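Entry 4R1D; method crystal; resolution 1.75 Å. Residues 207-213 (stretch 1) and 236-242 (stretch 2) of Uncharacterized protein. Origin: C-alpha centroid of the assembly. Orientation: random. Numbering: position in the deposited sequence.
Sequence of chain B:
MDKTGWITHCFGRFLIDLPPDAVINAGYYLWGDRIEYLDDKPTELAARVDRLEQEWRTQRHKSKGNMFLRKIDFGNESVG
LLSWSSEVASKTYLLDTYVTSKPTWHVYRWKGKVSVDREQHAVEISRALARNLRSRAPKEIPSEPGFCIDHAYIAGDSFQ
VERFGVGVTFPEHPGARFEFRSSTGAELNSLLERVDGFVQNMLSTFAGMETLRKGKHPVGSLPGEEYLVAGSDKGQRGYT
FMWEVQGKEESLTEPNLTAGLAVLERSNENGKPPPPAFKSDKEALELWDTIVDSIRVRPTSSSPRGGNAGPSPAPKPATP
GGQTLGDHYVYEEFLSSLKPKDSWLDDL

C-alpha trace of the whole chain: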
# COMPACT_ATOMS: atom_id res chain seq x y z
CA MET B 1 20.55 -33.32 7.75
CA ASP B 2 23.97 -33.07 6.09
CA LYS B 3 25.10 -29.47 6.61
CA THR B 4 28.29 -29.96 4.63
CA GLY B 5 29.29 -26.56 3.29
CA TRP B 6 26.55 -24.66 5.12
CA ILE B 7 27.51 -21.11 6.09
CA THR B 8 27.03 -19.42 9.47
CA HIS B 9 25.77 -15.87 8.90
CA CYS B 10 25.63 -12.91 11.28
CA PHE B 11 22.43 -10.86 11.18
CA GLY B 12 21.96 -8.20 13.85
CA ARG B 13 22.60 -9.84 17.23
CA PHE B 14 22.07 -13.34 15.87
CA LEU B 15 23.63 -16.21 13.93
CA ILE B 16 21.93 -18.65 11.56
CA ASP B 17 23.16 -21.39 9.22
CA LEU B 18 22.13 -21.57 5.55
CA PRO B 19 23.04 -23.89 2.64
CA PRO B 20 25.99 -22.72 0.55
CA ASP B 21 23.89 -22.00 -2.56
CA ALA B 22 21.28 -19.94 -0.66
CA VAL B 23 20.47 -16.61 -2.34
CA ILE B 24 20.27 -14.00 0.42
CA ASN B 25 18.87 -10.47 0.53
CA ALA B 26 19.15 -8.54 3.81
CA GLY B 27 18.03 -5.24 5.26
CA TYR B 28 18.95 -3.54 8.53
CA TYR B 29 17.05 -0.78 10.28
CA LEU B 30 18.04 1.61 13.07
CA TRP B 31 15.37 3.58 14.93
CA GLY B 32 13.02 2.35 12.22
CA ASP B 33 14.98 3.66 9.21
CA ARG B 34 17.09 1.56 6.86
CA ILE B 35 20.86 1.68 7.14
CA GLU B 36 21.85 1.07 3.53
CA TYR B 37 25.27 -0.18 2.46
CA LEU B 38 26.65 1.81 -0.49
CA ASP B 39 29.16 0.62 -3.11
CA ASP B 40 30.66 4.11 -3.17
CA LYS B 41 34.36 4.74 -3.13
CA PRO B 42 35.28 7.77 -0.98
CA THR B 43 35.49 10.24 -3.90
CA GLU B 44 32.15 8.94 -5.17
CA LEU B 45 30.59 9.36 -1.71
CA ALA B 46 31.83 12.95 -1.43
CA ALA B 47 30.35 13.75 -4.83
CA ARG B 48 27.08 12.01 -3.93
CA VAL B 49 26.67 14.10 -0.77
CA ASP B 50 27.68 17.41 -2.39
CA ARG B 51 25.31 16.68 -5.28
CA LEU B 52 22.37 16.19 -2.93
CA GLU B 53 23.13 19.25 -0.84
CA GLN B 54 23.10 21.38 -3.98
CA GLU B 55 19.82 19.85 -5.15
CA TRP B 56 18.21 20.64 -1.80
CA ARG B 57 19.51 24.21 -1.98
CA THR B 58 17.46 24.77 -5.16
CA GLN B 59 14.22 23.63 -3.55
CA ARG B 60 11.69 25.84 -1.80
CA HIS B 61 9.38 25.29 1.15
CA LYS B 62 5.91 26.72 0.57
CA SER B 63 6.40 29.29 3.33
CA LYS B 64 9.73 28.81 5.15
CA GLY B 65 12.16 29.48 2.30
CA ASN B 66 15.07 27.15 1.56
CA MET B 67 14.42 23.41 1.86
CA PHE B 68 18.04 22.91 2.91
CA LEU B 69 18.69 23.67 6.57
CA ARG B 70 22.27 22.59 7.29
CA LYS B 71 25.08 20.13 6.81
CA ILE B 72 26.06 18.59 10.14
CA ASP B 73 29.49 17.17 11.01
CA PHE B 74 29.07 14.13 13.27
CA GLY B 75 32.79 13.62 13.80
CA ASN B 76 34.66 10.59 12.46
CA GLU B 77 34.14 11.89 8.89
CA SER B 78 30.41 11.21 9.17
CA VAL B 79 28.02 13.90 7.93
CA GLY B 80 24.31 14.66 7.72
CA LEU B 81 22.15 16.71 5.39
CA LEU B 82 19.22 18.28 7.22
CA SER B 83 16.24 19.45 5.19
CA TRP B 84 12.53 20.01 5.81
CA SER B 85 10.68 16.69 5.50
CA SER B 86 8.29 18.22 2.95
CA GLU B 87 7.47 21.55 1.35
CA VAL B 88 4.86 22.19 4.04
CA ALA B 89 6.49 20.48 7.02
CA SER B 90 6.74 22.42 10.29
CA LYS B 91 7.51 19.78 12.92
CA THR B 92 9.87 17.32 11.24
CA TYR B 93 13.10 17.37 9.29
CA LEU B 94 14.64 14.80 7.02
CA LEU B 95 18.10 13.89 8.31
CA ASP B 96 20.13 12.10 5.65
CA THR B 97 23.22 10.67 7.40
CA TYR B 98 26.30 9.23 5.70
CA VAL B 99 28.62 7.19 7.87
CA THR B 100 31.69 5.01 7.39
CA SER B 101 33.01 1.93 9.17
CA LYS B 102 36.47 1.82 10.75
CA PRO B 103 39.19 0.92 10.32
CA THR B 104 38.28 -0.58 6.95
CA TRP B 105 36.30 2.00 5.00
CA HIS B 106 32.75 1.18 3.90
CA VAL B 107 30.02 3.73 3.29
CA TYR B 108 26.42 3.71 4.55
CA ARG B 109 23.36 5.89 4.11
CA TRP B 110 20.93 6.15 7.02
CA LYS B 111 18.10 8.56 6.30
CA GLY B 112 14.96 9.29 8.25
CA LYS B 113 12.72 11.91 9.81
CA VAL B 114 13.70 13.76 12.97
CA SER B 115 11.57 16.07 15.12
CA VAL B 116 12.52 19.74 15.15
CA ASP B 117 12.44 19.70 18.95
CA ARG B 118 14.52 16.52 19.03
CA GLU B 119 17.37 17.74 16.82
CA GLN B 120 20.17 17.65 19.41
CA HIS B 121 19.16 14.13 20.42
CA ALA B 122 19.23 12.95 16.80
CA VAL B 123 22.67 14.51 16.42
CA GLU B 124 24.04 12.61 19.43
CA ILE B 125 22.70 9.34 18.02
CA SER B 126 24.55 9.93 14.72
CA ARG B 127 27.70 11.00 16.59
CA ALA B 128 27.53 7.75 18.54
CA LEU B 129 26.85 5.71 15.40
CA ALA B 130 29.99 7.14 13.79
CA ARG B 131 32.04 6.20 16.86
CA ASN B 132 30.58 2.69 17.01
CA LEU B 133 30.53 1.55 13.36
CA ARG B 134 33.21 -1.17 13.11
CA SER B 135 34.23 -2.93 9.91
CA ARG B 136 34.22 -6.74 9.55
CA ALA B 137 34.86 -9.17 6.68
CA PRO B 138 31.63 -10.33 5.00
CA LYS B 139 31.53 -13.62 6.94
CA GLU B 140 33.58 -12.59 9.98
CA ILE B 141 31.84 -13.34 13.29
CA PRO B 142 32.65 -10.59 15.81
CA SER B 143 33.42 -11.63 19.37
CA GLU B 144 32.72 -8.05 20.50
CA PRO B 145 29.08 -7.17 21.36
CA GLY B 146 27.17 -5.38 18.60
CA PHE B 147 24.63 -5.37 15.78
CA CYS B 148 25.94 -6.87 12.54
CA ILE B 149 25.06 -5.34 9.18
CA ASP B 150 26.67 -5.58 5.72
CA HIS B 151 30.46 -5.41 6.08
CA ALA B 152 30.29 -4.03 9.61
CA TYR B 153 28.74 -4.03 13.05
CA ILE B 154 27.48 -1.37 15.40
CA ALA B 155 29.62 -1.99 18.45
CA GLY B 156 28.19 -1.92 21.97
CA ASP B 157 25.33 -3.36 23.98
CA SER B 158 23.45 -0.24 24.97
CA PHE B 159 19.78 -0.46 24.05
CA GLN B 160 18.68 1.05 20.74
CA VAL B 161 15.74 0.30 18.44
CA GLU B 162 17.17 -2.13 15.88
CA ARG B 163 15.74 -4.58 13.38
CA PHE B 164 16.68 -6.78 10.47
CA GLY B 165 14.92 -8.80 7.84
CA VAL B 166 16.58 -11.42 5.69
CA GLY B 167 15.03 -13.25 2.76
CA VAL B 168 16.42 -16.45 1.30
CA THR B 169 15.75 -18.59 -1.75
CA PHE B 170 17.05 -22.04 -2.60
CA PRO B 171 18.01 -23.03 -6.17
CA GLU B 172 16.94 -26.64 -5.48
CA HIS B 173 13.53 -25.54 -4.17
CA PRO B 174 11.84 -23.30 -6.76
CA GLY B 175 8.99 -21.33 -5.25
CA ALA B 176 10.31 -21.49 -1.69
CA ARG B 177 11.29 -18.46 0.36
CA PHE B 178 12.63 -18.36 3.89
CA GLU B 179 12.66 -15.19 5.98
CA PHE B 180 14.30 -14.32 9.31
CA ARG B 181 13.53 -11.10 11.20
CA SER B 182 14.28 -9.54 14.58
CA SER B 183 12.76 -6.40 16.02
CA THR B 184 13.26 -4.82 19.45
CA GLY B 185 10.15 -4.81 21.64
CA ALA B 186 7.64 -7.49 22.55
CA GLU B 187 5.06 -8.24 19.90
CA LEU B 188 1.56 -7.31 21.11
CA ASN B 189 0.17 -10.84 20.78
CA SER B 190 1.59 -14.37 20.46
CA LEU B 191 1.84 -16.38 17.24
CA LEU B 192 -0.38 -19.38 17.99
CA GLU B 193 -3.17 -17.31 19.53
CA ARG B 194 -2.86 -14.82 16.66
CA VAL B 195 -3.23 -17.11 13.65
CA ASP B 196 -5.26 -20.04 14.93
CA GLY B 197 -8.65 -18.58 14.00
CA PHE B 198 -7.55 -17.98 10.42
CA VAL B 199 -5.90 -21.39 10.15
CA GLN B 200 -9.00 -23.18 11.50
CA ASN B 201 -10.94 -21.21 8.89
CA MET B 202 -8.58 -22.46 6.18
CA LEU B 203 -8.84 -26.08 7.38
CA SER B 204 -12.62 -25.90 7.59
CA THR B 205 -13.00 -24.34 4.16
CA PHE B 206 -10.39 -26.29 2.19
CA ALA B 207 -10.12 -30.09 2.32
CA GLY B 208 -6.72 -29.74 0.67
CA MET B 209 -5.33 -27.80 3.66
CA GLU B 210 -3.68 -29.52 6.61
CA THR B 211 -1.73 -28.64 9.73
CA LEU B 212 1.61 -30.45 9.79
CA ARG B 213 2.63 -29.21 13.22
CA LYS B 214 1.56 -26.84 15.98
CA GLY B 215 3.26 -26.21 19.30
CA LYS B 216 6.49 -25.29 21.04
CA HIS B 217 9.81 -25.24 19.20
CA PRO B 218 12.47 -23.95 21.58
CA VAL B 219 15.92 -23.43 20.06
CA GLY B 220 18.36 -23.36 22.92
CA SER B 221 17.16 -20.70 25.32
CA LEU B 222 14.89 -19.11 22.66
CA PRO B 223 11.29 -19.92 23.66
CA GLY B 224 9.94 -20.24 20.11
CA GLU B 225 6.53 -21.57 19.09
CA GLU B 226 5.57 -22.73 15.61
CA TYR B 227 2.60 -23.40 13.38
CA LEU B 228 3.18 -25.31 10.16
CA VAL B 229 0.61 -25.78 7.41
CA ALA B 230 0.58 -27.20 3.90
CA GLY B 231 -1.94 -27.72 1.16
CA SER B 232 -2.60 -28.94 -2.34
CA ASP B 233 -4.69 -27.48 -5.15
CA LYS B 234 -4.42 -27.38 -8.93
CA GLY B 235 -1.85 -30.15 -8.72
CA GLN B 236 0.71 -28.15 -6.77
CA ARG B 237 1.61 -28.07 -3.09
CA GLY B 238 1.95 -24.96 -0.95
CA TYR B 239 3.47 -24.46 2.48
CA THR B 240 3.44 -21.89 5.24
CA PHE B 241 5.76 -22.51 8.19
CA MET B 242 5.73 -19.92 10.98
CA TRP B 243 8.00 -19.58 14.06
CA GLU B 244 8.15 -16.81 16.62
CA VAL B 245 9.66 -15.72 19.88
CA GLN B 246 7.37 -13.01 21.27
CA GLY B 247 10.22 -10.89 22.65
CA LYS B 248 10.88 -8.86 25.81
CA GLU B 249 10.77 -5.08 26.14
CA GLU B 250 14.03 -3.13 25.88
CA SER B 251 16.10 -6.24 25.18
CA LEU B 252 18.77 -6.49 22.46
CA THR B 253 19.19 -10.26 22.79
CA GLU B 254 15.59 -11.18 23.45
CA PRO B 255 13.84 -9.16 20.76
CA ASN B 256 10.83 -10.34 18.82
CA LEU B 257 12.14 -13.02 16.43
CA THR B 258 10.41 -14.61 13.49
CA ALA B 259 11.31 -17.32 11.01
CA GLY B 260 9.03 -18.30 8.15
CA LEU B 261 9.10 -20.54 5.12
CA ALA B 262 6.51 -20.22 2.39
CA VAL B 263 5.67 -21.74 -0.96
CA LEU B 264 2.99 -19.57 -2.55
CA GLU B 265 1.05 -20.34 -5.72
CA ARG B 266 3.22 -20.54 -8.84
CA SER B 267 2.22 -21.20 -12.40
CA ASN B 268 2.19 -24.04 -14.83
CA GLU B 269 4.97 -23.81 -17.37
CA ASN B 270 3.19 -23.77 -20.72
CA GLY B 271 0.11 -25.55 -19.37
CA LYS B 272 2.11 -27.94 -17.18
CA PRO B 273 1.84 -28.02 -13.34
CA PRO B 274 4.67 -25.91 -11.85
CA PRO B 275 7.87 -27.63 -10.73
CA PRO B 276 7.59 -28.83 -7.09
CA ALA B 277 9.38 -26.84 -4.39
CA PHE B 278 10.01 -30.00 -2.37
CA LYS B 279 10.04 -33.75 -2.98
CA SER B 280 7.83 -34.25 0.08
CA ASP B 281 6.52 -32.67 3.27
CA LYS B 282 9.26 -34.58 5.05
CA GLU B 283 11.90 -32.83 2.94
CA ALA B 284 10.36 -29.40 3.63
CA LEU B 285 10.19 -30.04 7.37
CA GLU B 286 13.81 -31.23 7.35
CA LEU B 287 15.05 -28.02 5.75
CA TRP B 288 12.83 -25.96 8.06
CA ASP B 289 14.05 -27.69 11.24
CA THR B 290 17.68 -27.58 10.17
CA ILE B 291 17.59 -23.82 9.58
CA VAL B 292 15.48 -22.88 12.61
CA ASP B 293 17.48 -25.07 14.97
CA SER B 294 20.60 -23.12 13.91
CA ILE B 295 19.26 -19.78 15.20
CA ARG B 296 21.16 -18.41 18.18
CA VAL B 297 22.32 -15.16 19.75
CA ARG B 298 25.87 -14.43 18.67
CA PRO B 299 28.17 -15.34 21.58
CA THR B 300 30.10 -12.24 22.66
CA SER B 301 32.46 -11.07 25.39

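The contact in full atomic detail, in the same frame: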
# COMPACT_ATOMS: atom_id res chain seq x y z
N ALA B 207 -10.49 -28.72 1.99
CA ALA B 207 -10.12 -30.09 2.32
C ALA B 207 -8.65 -30.35 1.99
O ALA B 207 -8.03 -31.24 2.57
CB ALA B 207 -11.01 -31.08 1.57
N GLY B 208 -8.11 -29.57 1.07
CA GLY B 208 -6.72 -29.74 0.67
C GLY B 208 -5.71 -29.13 1.64
O GLY B 208 -4.51 -29.32 1.46
N MET B 209 -6.19 -28.40 2.64
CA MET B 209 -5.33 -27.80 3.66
C MET B 209 -5.11 -28.77 4.81
O MET B 209 -6.02 -29.51 5.18
CB MET B 209 -5.95 -26.51 4.23
CG MET B 209 -5.80 -25.27 3.33
SD MET B 209 -4.08 -24.78 3.03
CE MET B 209 -3.68 -25.74 1.62
N GLU B 210 -3.91 -28.78 5.38
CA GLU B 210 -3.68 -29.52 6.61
C GLU B 210 -2.64 -28.85 7.50
O GLU B 210 -1.77 -28.13 7.03
CB GLU B 210 -3.27 -30.96 6.31
CG GLU B 210 -1.85 -31.13 5.85
CD GLU B 210 -1.52 -32.59 5.53
OE1 GLU B 210 -1.44 -32.92 4.33
OE2 GLU B 210 -1.37 -33.40 6.46
N THR B 211 -2.75 -29.09 8.80
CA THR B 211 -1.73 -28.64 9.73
C THR B 211 -0.71 -29.75 9.90
O THR B 211 -1.06 -30.86 10.28
CB THR B 211 -2.34 -28.25 11.09
OG1 THR B 211 -3.18 -27.10 10.91
CG2 THR B 211 -1.24 -27.92 12.09
N LEU B 212 0.55 -29.45 9.62
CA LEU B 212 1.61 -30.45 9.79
C LEU B 212 2.11 -30.48 11.22
O LEU B 212 2.55 -31.52 11.71
CB LEU B 212 2.79 -30.19 8.84
CG LEU B 212 2.50 -30.22 7.34
CD1 LEU B 212 3.76 -29.95 6.54
CD2 LEU B 212 1.89 -31.56 6.94
N ARG B 213 2.05 -29.34 11.90
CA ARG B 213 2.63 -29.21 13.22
C ARG B 213 2.16 -27.94 13.90
O ARG B 213 2.01 -26.89 13.26
CB ARG B 213 4.16 -29.19 13.08
CG ARG B 213 4.91 -30.03 14.09
CD ARG B 213 6.39 -29.63 14.11
NE ARG B 213 7.22 -30.42 13.21
CZ ARG B 213 8.47 -30.08 12.89
NH1 ARG B 213 9.01 -28.97 13.38
NH2 ARG B 213 9.19 -30.85 12.08
N GLN B 236 -0.53 -28.57 -7.41
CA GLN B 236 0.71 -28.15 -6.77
C GLN B 236 0.53 -28.03 -5.27
O GLN B 236 -0.60 -27.90 -4.77
CB GLN B 236 1.26 -26.84 -7.37
CG GLN B 236 0.39 -25.63 -7.13
CD GLN B 236 0.94 -24.38 -7.81
OE1 GLN B 236 1.80 -23.68 -7.26
NE2 GLN B 236 0.44 -24.08 -9.00
N ARG B 237 1.64 -28.09 -4.55
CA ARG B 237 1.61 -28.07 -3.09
C ARG B 237 2.20 -26.77 -2.55
O ARG B 237 3.29 -26.35 -2.97
CB ARG B 237 2.38 -29.25 -2.52
CG ARG B 237 2.24 -29.42 -1.01
CD ARG B 237 1.98 -30.88 -0.67
NE ARG B 237 1.80 -31.14 0.76
CZ ARG B 237 0.62 -31.27 1.35
NH1 ARG B 237 -0.51 -31.13 0.66
NH2 ARG B 237 0.56 -31.53 2.65
N GLY B 238 1.48 -26.15 -1.62
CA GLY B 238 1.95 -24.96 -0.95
C GLY B 238 2.29 -25.23 0.51
O GLY B 238 1.88 -26.23 1.08
N TYR B 239 3.04 -24.31 1.11
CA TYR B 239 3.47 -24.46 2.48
C TYR B 239 3.46 -23.10 3.15
O TYR B 239 3.74 -22.09 2.51
CB TYR B 239 4.91 -24.98 2.52
CG TYR B 239 5.08 -26.39 2.03
CD1 TYR B 239 4.84 -27.47 2.87
CD2 TYR B 239 5.48 -26.65 0.73
CE1 TYR B 239 4.99 -28.77 2.43
CE2 TYR B 239 5.64 -27.95 0.27
CZ TYR B 239 5.40 -29.01 1.13
OH TYR B 239 5.56 -30.31 0.69
N THR B 240 3.17 -23.08 4.44
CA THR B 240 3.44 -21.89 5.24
C THR B 240 3.87 -22.32 6.64
O THR B 240 3.08 -22.86 7.40
CB THR B 240 2.24 -20.94 5.30
OG1 THR B 240 1.88 -20.54 3.97
CG2 THR B 240 2.59 -19.70 6.10
N PHE B 241 5.16 -22.12 6.92
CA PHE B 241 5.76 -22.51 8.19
C PHE B 241 6.09 -21.23 8.94
O PHE B 241 6.72 -20.32 8.38
CB PHE B 241 7.06 -23.30 7.97
CG PHE B 241 6.87 -24.63 7.30
CD1 PHE B 241 5.60 -25.10 6.98
CD2 PHE B 241 7.97 -25.42 6.98
CE1 PHE B 241 5.43 -26.33 6.37
CE2 PHE B 241 7.80 -26.64 6.36
CZ PHE B 241 6.54 -27.10 6.06
N MET B 242 5.65 -21.15 10.19
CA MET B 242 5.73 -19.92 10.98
C MET B 242 6.34 -20.20 12.36
O MET B 242 5.94 -21.15 13.01
CB MET B 242 4.31 -19.35 11.16
CG MET B 242 3.62 -19.07 9.84
SD MET B 242 1.83 -18.86 9.97
CE MET B 242 1.29 -20.57 9.93
O HOH W 1 -3.03 -31.60 2.11

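The strongest link between the two stretches is a salt bridge between Glu-210 and Arg-237. Arg-237 NH2 donates a hydrogen bond to Glu-210 OE1 at 3.0 Å, with an N-H...O angle of 142°, and the carboxylate oxygen approaches the edge of the guanidinium, near its plane, where the N-H bonds point. Opposite charge and hydrogen bonding therefore act through the same pair of atoms. Neither CA-to-CB bond points toward the other stretch; both point sideways, and it is length that brings the charged ends together. Glu-210 uses a p, t conformation, while Arg-237 extends with chi1 and chi3 both t and an intermediate chi2 of 135°. Long, flexible residues suit this place, because Glu-210 CA and Arg-237 CA are 11.1 Å apart.

A water molecule reinforces the bridge. The water O donates to Gly-208 O at 2.8 Å and to Glu-210 OE1 at 3.0 Å, and accepts from Arg-237 NH1 at 2.9 Å. Gly-208 O and Arg-237 NH1 are 4.5 Å apart, too far for a direct hydrogen bond, so the water joins the backbone carbonyl to the guanidinium while adding a second hydrogen bond to the carboxylate oxygen. Gly-208 takes part through its main chain, and the guanidinium, with several N-H groups, can serve the carboxylate and the water at once. Arg-237 also has hydrogen bonds elsewhere in the structure.

Beyond this polar cluster the contact becomes apolar, and Leu-212 is its centre. Its CA-to-CB bond points toward the other stretch, and its m, t rotamer places the two methyl groups in different surroundings. Leu-212 CD1 lies 4.0 Å from Phe-241 CE1 and 4.4 Å from Tyr-239 CE1, meeting the tyrosine ring at its edge. Leu-212 CD2 lies 4.5 Å from Arg-237 NH2, near the guanidinium plane, so the leucine also borders the salt bridge. A branched aliphatic side chain can make all these contacts from one position. Tyr-239 and Phe-241 both start sideways with chi1 m, and their rings carry them to the leucine; both are buried, as suits large aromatic groups, and the tyrosine OH is hydrogen-bonded elsewhere.

The interface is small, burying 189 Å² over both sides, with Arg-237 and Leu-212 contributing the largest shares. The strand axes approach no closer than 9.1 Å and run 41° apart in direction. No backbone-to-backbone hydrogen bond joins the stretches, so side chains and one bridging water hold them together.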